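Local atomic coordinates of neutral ceramidase (Pseudomonas aeruginosa, PDB entry 2ZWS), a protein that hydrolyses the N-acyl linkage of ceramides to sphingosine and free fatty acid with the help of a bound zinc ion, and also catalyses the reverse synthesis. Residues Gln31-His37 with Thr209-Ile215; Thr96-Ser100 with His204-Met208; Asp583-Arg587 with Ala598-Ser603; Pro102-His107 with Gly117-Phe123. One frame throughout, in Å; residues are numbered along the deposited sequence.

Interaction 1: residues Gln31-His37 with Thr209-Ile215; sequences QKTAGIH and TNANHLI. With MG (magnesium ion), chain C.
Q31 reaches over to the turn of 209-215 with an extended side chain, CG anti to the backbone N (chi1 -165°), which carries the amide to the carbonyl of N212. Q31 NE2 donates to N212 O at 3.0 Å; the bond is nearly straight (172°) and lies in the plane of both the amide and the carbonyl. On the way, Q31 CG passes 3.4 Å from N210 O, the carbonyl in the middle of the type I turn T209-N212. At T33 the methyl CG2 crosses I215 CG1 at 3.9 Å, while OG1 is held by E17 O outside the pair. A34 N donates to H213 O at 2.8 Å, and the methyl of A34 lies against H213 CB. From here 32-36 runs parallel to the short, weakly bonded strand 214-215, at the outer border of a mixed sheet whose next strand, 584-591, comes from the C-terminal part of the chain. L214 CD2 packs 3.8 Å from G35 CA, and G35 O accepts from I215 N at 2.9 Å. I36 pairs with I215, their side chains on the same face of the sheet. H37 N closes the run with a 2.8 Å bond to I215 O, while its own carbonyl turns to the magnesium ion (H37 O to magnesium 2.2 Å) and its ring nitrogen NE2 bonds to W582 O.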
# COMPACT_ATOMS: atom_id res chain seq x y z
N GLN A 31 -18.45 1.04 4.15
CA GLN A 31 -17.39 1.96 3.79
C GLN A 31 -17.07 1.84 2.32
O GLN A 31 -16.06 1.24 1.93
CB GLN A 31 -16.14 1.70 4.63
CG GLN A 31 -15.16 2.87 4.54
CD GLN A 31 -13.75 2.50 4.93
OE1 GLN A 31 -13.40 1.33 5.15
NE2 GLN A 31 -12.90 3.53 5.00
N LYS A 32 -17.95 2.42 1.51
CA LYS A 32 -17.72 2.45 0.06
C LYS A 32 -17.05 3.73 -0.41
O LYS A 32 -17.28 4.80 0.17
CB LYS A 32 -19.03 2.21 -0.69
CG LYS A 32 -19.60 0.82 -0.41
CD LYS A 32 -20.52 0.37 -1.52
CE LYS A 32 -21.28 -0.84 -1.13
NZ LYS A 32 -22.19 -1.23 -2.26
N THR A 33 -16.22 3.63 -1.45
CA THR A 33 -15.60 4.84 -1.99
C THR A 33 -16.66 5.85 -2.40
O THR A 33 -17.77 5.49 -2.85
CB THR A 33 -14.64 4.57 -3.17
OG1 THR A 33 -15.36 3.83 -4.18
CG2 THR A 33 -13.45 3.69 -2.70
N ALA A 34 -16.30 7.11 -2.23
CA ALA A 34 -17.16 8.23 -2.65
C ALA A 34 -16.38 9.42 -3.20
O ALA A 34 -16.88 10.54 -3.20
CB ALA A 34 -18.05 8.68 -1.46
N GLY A 35 -15.14 9.17 -3.63
CA GLY A 35 -14.32 10.22 -4.25
C GLY A 35 -12.85 9.98 -4.03
O GLY A 35 -12.42 8.86 -3.69
N ILE A 36 -12.06 11.03 -4.28
CA ILE A 36 -10.62 10.93 -4.14
C ILE A 36 -10.12 12.10 -3.33
O ILE A 36 -10.48 13.24 -3.60
CB ILE A 36 -9.93 10.97 -5.53
CG1 ILE A 36 -10.35 9.73 -6.34
CG2 ILE A 36 -8.40 11.14 -5.41
CD1 ILE A 36 -9.92 9.79 -7.78
N HIS A 37 -9.32 11.81 -2.30
CA HIS A 37 -8.51 12.87 -1.70
C HIS A 37 -7.17 12.99 -2.43
O HIS A 37 -6.84 14.04 -2.97
CB HIS A 37 -8.32 12.67 -0.21
CG HIS A 37 -7.53 13.79 0.40
ND1 HIS A 37 -6.89 13.68 1.62
CD2 HIS A 37 -7.27 15.04 -0.04
CE1 HIS A 37 -6.28 14.82 1.90
NE2 HIS A 37 -6.49 15.67 0.90
N THR A 209 -9.86 7.09 8.93
CA THR A 209 -10.60 6.06 9.65
C THR A 209 -11.65 5.39 8.78
O THR A 209 -11.85 5.76 7.60
CB THR A 209 -11.31 6.63 10.91
OG1 THR A 209 -12.40 7.44 10.47
CG2 THR A 209 -10.33 7.44 11.79
N ASN A 210 -12.34 4.41 9.36
CA ASN A 210 -13.43 3.71 8.66
C ASN A 210 -14.65 4.58 8.38
O ASN A 210 -15.57 4.12 7.69
CB ASN A 210 -13.81 2.36 9.33
CG ASN A 210 -14.47 2.51 10.69
OD1 ASN A 210 -14.72 1.49 11.38
ND2 ASN A 210 -14.75 3.73 11.11
N ALA A 211 -14.64 5.82 8.87
CA ALA A 211 -15.69 6.80 8.56
C ALA A 211 -15.44 7.56 7.26
O ALA A 211 -16.33 8.25 6.75
CB ALA A 211 -15.82 7.80 9.70
N ASN A 212 -14.23 7.43 6.73
CA ASN A 212 -13.84 8.18 5.55
C ASN A 212 -14.18 7.40 4.28
O ASN A 212 -14.00 6.17 4.23
CB ASN A 212 -12.34 8.46 5.58
CG ASN A 212 -11.81 8.84 4.21
OD1 ASN A 212 -12.12 9.90 3.69
ND2 ASN A 212 -11.02 7.95 3.63
N HIS A 213 -14.62 8.11 3.25
CA HIS A 213 -14.99 7.46 2.00
C HIS A 213 -14.15 7.92 0.83
O HIS A 213 -14.33 7.43 -0.30
CB HIS A 213 -16.47 7.67 1.73
CG HIS A 213 -17.37 6.98 2.73
ND1 HIS A 213 -17.84 7.61 3.86
CD2 HIS A 213 -17.90 5.74 2.73
CE1 HIS A 213 -18.61 6.76 4.54
NE2 HIS A 213 -18.65 5.62 3.88
N LEU A 214 -13.21 8.85 1.07
CA LEU A 214 -12.36 9.33 -0.02
C LEU A 214 -11.11 8.46 -0.16
O LEU A 214 -10.49 8.10 0.85
CB LEU A 214 -11.91 10.76 0.24
CG LEU A 214 -13.02 11.80 0.37
CD1 LEU A 214 -12.38 13.19 0.52
CD2 LEU A 214 -14.01 11.78 -0.81
N ILE A 215 -10.75 8.14 -1.40
CA ILE A 215 -9.51 7.41 -1.64
C ILE A 215 -8.34 8.22 -1.14
O ILE A 215 -8.24 9.43 -1.38
CB ILE A 215 -9.34 7.08 -3.14
CG1 ILE A 215 -10.37 6.02 -3.52
CG2 ILE A 215 -7.91 6.62 -3.44
CD1 ILE A 215 -10.35 5.59 -4.99
MG MG C . -6.87 15.95 -4.06
O HOH W 1 -8.96 15.16 -5.26

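Interaction 2: residues Thr96-Ser100 with His204-Met208; sequences THTHS and HSTSM. With ZN (zinc ion), chain B.
H97 and H204 bring their NE2 atoms to one zinc ion from rings set obliquely, the planes at 63° and the centroids 4.6 Å apart. The two NE2 atoms are 3.1 Å from each other, a closeness explained by the shared metal rather than by a hydrogen bond: H97 NE2 lies 2.2 Å and H204 NE2 2.1 Å from the zinc. A trans arrangement of H97 CG and N about the first torsion (chi1 -160°) swings the ring across toward H204, and the far nitrogens, H97 ND1 and H204 ND1, are fixed by G64 O and L249 O. The third ring, H99, is directed at 204-208. Its CE1 lies over the face of H97, whereas it meets H204 only rim to rim. One face of H99 receives the methyl of T206, a CH-pi contact with CG2 3.4 Å from the ring centroid and 9° off the normal. In the plane of H99, ND1 donates to H97 O, and NE2 is hydrogen-bonded to the zinc-bound water at 2.7 Å; H99 is thus a second-shell residue tied to both a ligand histidine and a metal water. S205 OG donates to T96 O at 3.1 Å, and S205 O accepts from H99 N. With E411 and Y448 completing the protein ligands, the arrangement is the zinc site of the neutral ceramidase catalytic domain.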
# COMPACT_ATOMS: atom_id res chain seq x y z
N THR A 96 2.03 -0.09 1.27
CA THR A 96 2.10 0.84 2.39
C THR A 96 1.07 0.49 3.49
O THR A 96 1.16 1.01 4.63
CB THR A 96 1.73 2.27 1.96
OG1 THR A 96 0.39 2.25 1.43
CG2 THR A 96 2.74 2.85 0.98
N HIS A 97 0.07 -0.32 3.14
CA HIS A 97 -1.00 -0.72 4.08
C HIS A 97 -1.97 0.42 4.39
O HIS A 97 -2.57 0.49 5.47
CB HIS A 97 -0.42 -1.33 5.35
CG HIS A 97 -1.37 -2.18 6.12
ND1 HIS A 97 -2.26 -3.05 5.53
CD2 HIS A 97 -1.47 -2.39 7.47
CE1 HIS A 97 -2.92 -3.71 6.48
NE2 HIS A 97 -2.44 -3.34 7.66
N THR A 98 -2.14 1.33 3.43
CA THR A 98 -3.26 2.28 3.54
C THR A 98 -4.58 1.54 3.62
O THR A 98 -4.78 0.54 2.90
CB THR A 98 -3.30 3.30 2.37
OG1 THR A 98 -4.49 4.09 2.45
CG2 THR A 98 -3.25 2.61 1.00
N HIS A 99 -5.51 2.05 4.43
CA HIS A 99 -6.83 1.43 4.56
C HIS A 99 -7.89 2.24 3.81
O HIS A 99 -9.08 2.03 4.05
CB HIS A 99 -7.17 1.30 6.04
CG HIS A 99 -6.39 0.23 6.74
ND1 HIS A 99 -5.02 0.14 6.67
CD2 HIS A 99 -6.79 -0.78 7.55
CE1 HIS A 99 -4.60 -0.88 7.40
NE2 HIS A 99 -5.66 -1.47 7.92
N SER A 100 -7.46 3.10 2.90
CA SER A 100 -8.39 4.00 2.22
C SER A 100 -8.38 3.86 0.72
O SER A 100 -8.61 4.85 0.02
CB SER A 100 -8.06 5.45 2.57
OG SER A 100 -8.25 5.66 3.97
N HIS A 204 0.95 1.43 11.18
CA HIS A 204 -0.28 1.28 10.37
C HIS A 204 -0.66 2.59 9.68
O HIS A 204 -0.65 3.66 10.29
CB HIS A 204 -1.47 0.77 11.19
CG HIS A 204 -1.63 -0.71 11.14
ND1 HIS A 204 -0.77 -1.58 11.79
CD2 HIS A 204 -2.55 -1.49 10.51
CE1 HIS A 204 -1.15 -2.83 11.53
NE2 HIS A 204 -2.22 -2.79 10.75
N SER A 205 -1.02 2.47 8.41
CA SER A 205 -1.47 3.60 7.63
C SER A 205 -2.99 3.73 7.73
O SER A 205 -3.75 3.54 6.75
CB SER A 205 -0.99 3.46 6.17
OG SER A 205 0.43 3.62 6.14
N THR A 206 -3.42 4.10 8.93
CA THR A 206 -4.84 4.06 9.31
C THR A 206 -5.25 5.40 9.90
O THR A 206 -6.21 5.49 10.67
CB THR A 206 -5.09 2.98 10.39
OG1 THR A 206 -4.13 3.15 11.45
CG2 THR A 206 -4.95 1.57 9.82
N SER A 207 -4.52 6.47 9.57
CA SER A 207 -4.92 7.79 10.05
C SER A 207 -6.30 8.21 9.53
O SER A 207 -7.03 8.90 10.22
CB SER A 207 -3.87 8.84 9.67
OG SER A 207 -2.64 8.55 10.33
N MET A 208 -6.61 7.83 8.28
CA MET A 208 -7.96 8.02 7.74
C MET A 208 -8.77 6.82 8.21
O MET A 208 -8.40 5.66 7.95
CB MET A 208 -7.94 8.07 6.22
CG MET A 208 -7.14 9.23 5.60
SD MET A 208 -7.68 10.88 6.11
CE MET A 208 -9.39 10.89 5.54
ZN ZN B . -2.97 -4.33 9.52
O HOH W 2 -4.99 -3.81 9.17
O HOH W 3 -6.71 4.56 5.95

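Interaction 3: residues Asp583-Arg587 with Ala598-Ser603; sequences DTQYR and ATISWS. With MG (magnesium ion), chain C.
T584 holds OG1 between its backbone N and carbonyl carbon (chi1 64°), which turns the hydroxyl to the magnesium ion and the methyl CG2 toward W602 CD1, 3.9 Å off. The W602 side chain leaves opposite its backbone N (chi1 -178°) and brings the CD1 edge of its indole to D583 CB. There a water bridges the two residues, giving a proton to D583 OD2 and accepting one from W602 NE1. The backbones form an antiparallel hairpin, T584 facing W602 and Y586 facing I600 in non-hydrogen-bonded pairs, Q585 facing S601 and R587 facing T599 in hydrogen-bonded ones. Q585 and S601 exchange bonds both ways, Q585 N to S601 O and S601 N to Q585 O each 3.0 Å. On the face of T584, Y586 CE1 touches A598 CB at 3.8 Å, and I600 CG1 lies at the edge of the Y586 ring; strands 560-566 and 611-622 cover this side. On the other face the CB of Q585 rests 3.5 Å from S601 OG. T584 grips the magnesium twice, through T584 O at 2.3 Å and T584 OG1 at 2.5 Å. This chelation by one residue probably fixes the hydroxyl's rotation; OG1 gives its proton to T578 O, which would leave its lone pairs for the magnesium.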
# COMPACT_ATOMS: atom_id res chain seq x y z
N ASP A 583 -4.42 19.54 -1.38
CA ASP A 583 -5.29 20.71 -1.19
C ASP A 583 -6.63 20.56 -1.90
O ASP A 583 -7.51 21.41 -1.71
CB ASP A 583 -4.63 22.00 -1.67
CG ASP A 583 -3.44 22.38 -0.86
OD1 ASP A 583 -3.40 22.05 0.35
OD2 ASP A 583 -2.54 23.02 -1.44
N THR A 584 -6.80 19.52 -2.72
CA THR A 584 -8.07 19.33 -3.46
C THR A 584 -8.80 18.06 -3.01
O THR A 584 -8.18 17.10 -2.56
CB THR A 584 -7.86 19.25 -5.00
OG1 THR A 584 -7.07 18.09 -5.31
CG2 THR A 584 -7.17 20.47 -5.50
N GLN A 585 -10.14 18.10 -3.13
CA GLN A 585 -10.95 16.90 -2.95
C GLN A 585 -11.97 16.80 -4.06
O GLN A 585 -12.44 17.82 -4.56
CB GLN A 585 -11.65 16.92 -1.59
CG GLN A 585 -10.64 16.98 -0.42
CD GLN A 585 -11.27 16.92 0.99
OE1 GLN A 585 -10.55 17.00 1.99
NE2 GLN A 585 -12.56 16.79 1.08
N TYR A 586 -12.29 15.56 -4.41
CA TYR A 586 -13.33 15.21 -5.38
C TYR A 586 -14.29 14.27 -4.69
O TYR A 586 -13.87 13.25 -4.14
CB TYR A 586 -12.70 14.52 -6.61
CG TYR A 586 -13.68 13.68 -7.42
CD1 TYR A 586 -14.58 14.29 -8.31
CD2 TYR A 586 -13.70 12.28 -7.32
CE1 TYR A 586 -15.47 13.53 -9.07
CE2 TYR A 586 -14.62 11.50 -8.05
CZ TYR A 586 -15.48 12.15 -8.94
OH TYR A 586 -16.37 11.37 -9.66
N ARG A 587 -15.56 14.66 -4.65
CA ARG A 587 -16.59 13.82 -4.03
C ARG A 587 -17.70 13.57 -5.03
O ARG A 587 -18.16 14.50 -5.68
CB ARG A 587 -17.18 14.48 -2.78
CG ARG A 587 -18.06 13.50 -1.98
CD ARG A 587 -18.63 14.06 -0.66
NE ARG A 587 -17.57 14.49 0.25
CZ ARG A 587 -16.90 13.71 1.11
NH1 ARG A 587 -17.17 12.41 1.23
NH2 ARG A 587 -15.95 14.26 1.85
N ALA A 598 -20.67 15.92 -8.80
CA ALA A 598 -19.25 15.94 -8.43
C ALA A 598 -19.04 17.22 -7.65
O ALA A 598 -19.25 18.29 -8.17
CB ALA A 598 -18.40 15.95 -9.66
N THR A 599 -18.62 17.12 -6.39
CA THR A 599 -18.32 18.29 -5.59
C THR A 599 -16.81 18.35 -5.47
O THR A 599 -16.17 17.36 -5.09
CB THR A 599 -18.96 18.21 -4.19
OG1 THR A 599 -20.39 18.03 -4.32
CG2 THR A 599 -18.68 19.49 -3.39
N ILE A 600 -16.25 19.50 -5.83
CA ILE A 600 -14.80 19.68 -5.89
C ILE A 600 -14.43 20.84 -4.99
O ILE A 600 -15.05 21.91 -5.02
CB ILE A 600 -14.35 19.91 -7.33
CG1 ILE A 600 -14.50 18.62 -8.14
CG2 ILE A 600 -12.92 20.45 -7.36
CD1 ILE A 600 -14.61 18.84 -9.63
N SER A 601 -13.42 20.63 -4.16
CA SER A 601 -12.97 21.70 -3.30
C SER A 601 -11.49 21.93 -3.42
O SER A 601 -10.73 21.00 -3.77
CB SER A 601 -13.34 21.40 -1.85
OG SER A 601 -12.70 20.23 -1.40
N TRP A 602 -11.10 23.16 -3.11
CA TRP A 602 -9.69 23.55 -3.11
C TRP A 602 -9.44 24.39 -1.87
O TRP A 602 -10.02 25.47 -1.72
CB TRP A 602 -9.38 24.36 -4.37
CG TRP A 602 -7.92 24.79 -4.50
CD1 TRP A 602 -6.81 24.08 -4.14
CD2 TRP A 602 -7.44 26.04 -5.07
NE1 TRP A 602 -5.66 24.80 -4.45
CE2 TRP A 602 -6.02 26.00 -5.01
CE3 TRP A 602 -8.07 27.18 -5.60
CZ2 TRP A 602 -5.21 27.06 -5.47
CZ3 TRP A 602 -7.24 28.24 -6.09
CH2 TRP A 602 -5.83 28.15 -6.02
N SER A 603 -8.58 23.91 -0.99
CA SER A 603 -8.14 24.70 0.14
C SER A 603 -6.89 25.46 -0.30
O SER A 603 -5.86 24.86 -0.56
CB SER A 603 -7.86 23.79 1.33
OG SER A 603 -9.06 23.13 1.72
MG MG C . -6.87 15.95 -4.06
O HOH W 4 -10.11 20.80 -0.42
O HOH W 5 -3.00 23.84 -4.03
O HOH W 6 -20.88 15.41 -4.56
O HOH W 1 -8.96 15.16 -5.26

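Interaction 4: residues Pro102-His107 with Gly117-Phe123; sequences PGGFSH and GFQEKTF. With FMT (formic acid), chain D.
H107 turns the edge of its imidazole, at CD2 and NE2, to the face of F118 in an offset edge-to-face pair, centroids 4.9 Å apart and planes at 67°. The closest touch is H107 CD2 to F118 CE2, 3.5 Å. H107 NE2 also lies over one face of F123, but those two rings, near parallel, are slid so far apart that they barely overlap. At the edge of F118 sits S106 O, and at the edge of F123 sits F105 O, 3.5 Å from F123 CD2. With its ring turned fully away from the backbone N (chi1 -179°), F118 brings CD2 within 3.2 Å of G104 O. That carbonyl also takes the one hydrogen bond between the segments, from Q119 N at 2.8 Å, nearly straight (174°) and on a lone pair. G104 CA lies 3.8 Å from Q119 CG, backbone close against side chain. F105 CB meets F123 CB at 4.0 Å, and T122 CG2 lies against P102 and G103. F105 O is buried with no polar partner. S106 points the other way: OG donates to a formic acid molecule, probably from the crystallisation liquor, which Q68 N and Y445 N also bind. The segments thus join the start of helix 120-138, with Q119 at the N-cap position, to a loop lining the probable substrate site, where S106, Q68 and Y445 are inferred to bind substrate.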
# COMPACT_ATOMS: atom_id res chain seq x y z
N PRO A 102 -10.00 1.38 -2.69
CA PRO A 102 -11.02 0.41 -3.09
C PRO A 102 -10.49 -1.02 -3.00
O PRO A 102 -9.35 -1.29 -3.38
CB PRO A 102 -11.34 0.80 -4.54
CG PRO A 102 -10.12 1.51 -5.03
CD PRO A 102 -9.58 2.25 -3.81
N GLY A 103 -11.32 -1.94 -2.50
CA GLY A 103 -10.94 -3.35 -2.36
C GLY A 103 -11.34 -4.21 -3.54
O GLY A 103 -11.75 -3.70 -4.61
N GLY A 104 -11.22 -5.52 -3.35
CA GLY A 104 -11.65 -6.49 -4.36
C GLY A 104 -10.56 -6.96 -5.30
O GLY A 104 -10.84 -7.41 -6.42
N PHE A 105 -9.31 -6.83 -4.88
CA PHE A 105 -8.21 -7.20 -5.75
C PHE A 105 -7.37 -8.39 -5.28
O PHE A 105 -6.26 -8.63 -5.78
CB PHE A 105 -7.37 -5.97 -6.13
CG PHE A 105 -6.77 -5.23 -4.95
CD1 PHE A 105 -7.52 -4.29 -4.25
CD2 PHE A 105 -5.45 -5.45 -4.56
CE1 PHE A 105 -6.96 -3.59 -3.16
CE2 PHE A 105 -4.87 -4.75 -3.49
CZ PHE A 105 -5.62 -3.83 -2.79
N SER A 106 -7.94 -9.16 -4.34
CA SER A 106 -7.44 -10.48 -4.00
C SER A 106 -8.19 -11.52 -4.79
O SER A 106 -9.29 -11.24 -5.28
CB SER A 106 -7.67 -10.77 -2.50
OG SER A 106 -7.12 -12.03 -2.11
N HIS A 107 -7.63 -12.72 -4.87
CA HIS A 107 -8.42 -13.86 -5.35
C HIS A 107 -8.87 -14.79 -4.22
O HIS A 107 -9.58 -15.76 -4.48
CB HIS A 107 -7.65 -14.65 -6.40
CG HIS A 107 -7.67 -14.00 -7.76
ND1 HIS A 107 -6.96 -14.48 -8.84
CD2 HIS A 107 -8.31 -12.89 -8.20
CE1 HIS A 107 -7.16 -13.68 -9.88
NE2 HIS A 107 -7.99 -12.72 -9.53
N GLY A 117 -16.86 -9.38 -3.01
CA GLY A 117 -16.18 -10.20 -4.01
C GLY A 117 -15.11 -9.44 -4.79
O GLY A 117 -14.65 -8.37 -4.39
N PHE A 118 -14.77 -10.01 -5.95
CA PHE A 118 -13.68 -9.54 -6.79
C PHE A 118 -14.12 -8.36 -7.66
O PHE A 118 -15.17 -8.43 -8.32
CB PHE A 118 -13.27 -10.70 -7.69
CG PHE A 118 -12.14 -10.38 -8.60
CD1 PHE A 118 -12.33 -10.35 -9.98
CD2 PHE A 118 -10.89 -10.12 -8.06
CE1 PHE A 118 -11.26 -10.07 -10.82
CE2 PHE A 118 -9.83 -9.84 -8.88
CZ PHE A 118 -10.01 -9.80 -10.26
N GLN A 119 -13.32 -7.30 -7.69
CA GLN A 119 -13.65 -6.11 -8.45
C GLN A 119 -12.61 -5.99 -9.58
O GLN A 119 -11.52 -5.43 -9.42
CB GLN A 119 -13.65 -4.87 -7.55
CG GLN A 119 -14.57 -4.99 -6.31
CD GLN A 119 -15.98 -5.54 -6.61
OE1 GLN A 119 -16.46 -6.50 -5.94
NE2 GLN A 119 -16.65 -4.95 -7.59
N GLU A 120 -12.98 -6.52 -10.75
CA GLU A 120 -12.01 -6.64 -11.83
C GLU A 120 -11.41 -5.30 -12.29
O GLU A 120 -10.22 -5.25 -12.61
CB GLU A 120 -12.59 -7.45 -12.99
CG GLU A 120 -11.61 -7.76 -14.13
CD GLU A 120 -12.10 -8.90 -15.00
OE1 GLU A 120 -11.34 -9.89 -15.18
OE2 GLU A 120 -13.25 -8.82 -15.49
N LYS A 121 -12.19 -4.22 -12.33
CA LYS A 121 -11.65 -2.95 -12.84
C LYS A 121 -10.55 -2.40 -11.92
O LYS A 121 -9.55 -1.82 -12.38
CB LYS A 121 -12.78 -1.92 -12.96
CG LYS A 121 -12.43 -0.75 -13.87
CD LYS A 121 -13.69 0.03 -14.30
CE LYS A 121 -13.36 1.06 -15.38
NZ LYS A 121 -13.20 0.43 -16.73
N THR A 122 -10.74 -2.53 -10.61
CA THR A 122 -9.74 -2.08 -9.65
C THR A 122 -8.50 -2.99 -9.71
O THR A 122 -7.33 -2.48 -9.78
CB THR A 122 -10.36 -2.04 -8.25
OG1 THR A 122 -11.32 -0.97 -8.19
CG2 THR A 122 -9.32 -1.87 -7.13
N PHE A 123 -8.74 -4.30 -9.75
CA PHE A 123 -7.62 -5.25 -9.91
C PHE A 123 -6.78 -4.92 -11.16
O PHE A 123 -5.55 -4.80 -11.10
CB PHE A 123 -8.16 -6.70 -9.96
CG PHE A 123 -7.11 -7.72 -10.30
CD1 PHE A 123 -6.91 -8.12 -11.63
CD2 PHE A 123 -6.32 -8.30 -9.29
CE1 PHE A 123 -5.92 -9.07 -11.95
CE2 PHE A 123 -5.32 -9.24 -9.61
CZ PHE A 123 -5.12 -9.62 -10.94
C FMT D . -3.53 -12.98 -0.95
O1 FMT D . -2.32 -12.76 -1.17
O2 FMT D . -4.42 -12.96 -1.83

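In the fold
Interactions 1 and 3 meet at one magnesium ion: H37 O and T584 with its carbonyl and hydroxyl bind it, D579 and D581 complete the protein ligands, and one metal-bound water is common to both contacts. I36 N lies 2.9 Å from Y586 O, probably a hydrogen bond, so the sheet continues from the N-terminal into the C-terminal family region. Interaction 2, at the zinc site, has its centre about 12 Å from that of interaction 1 and touches it where N212 ND2 meets S100 OG at 3.6 Å. Interaction 4 follows segment 96-100 in sequence; its P102 CD packs 3.6 Å from I215 CD1, and its F105 side chain is about 13 Å from the zinc.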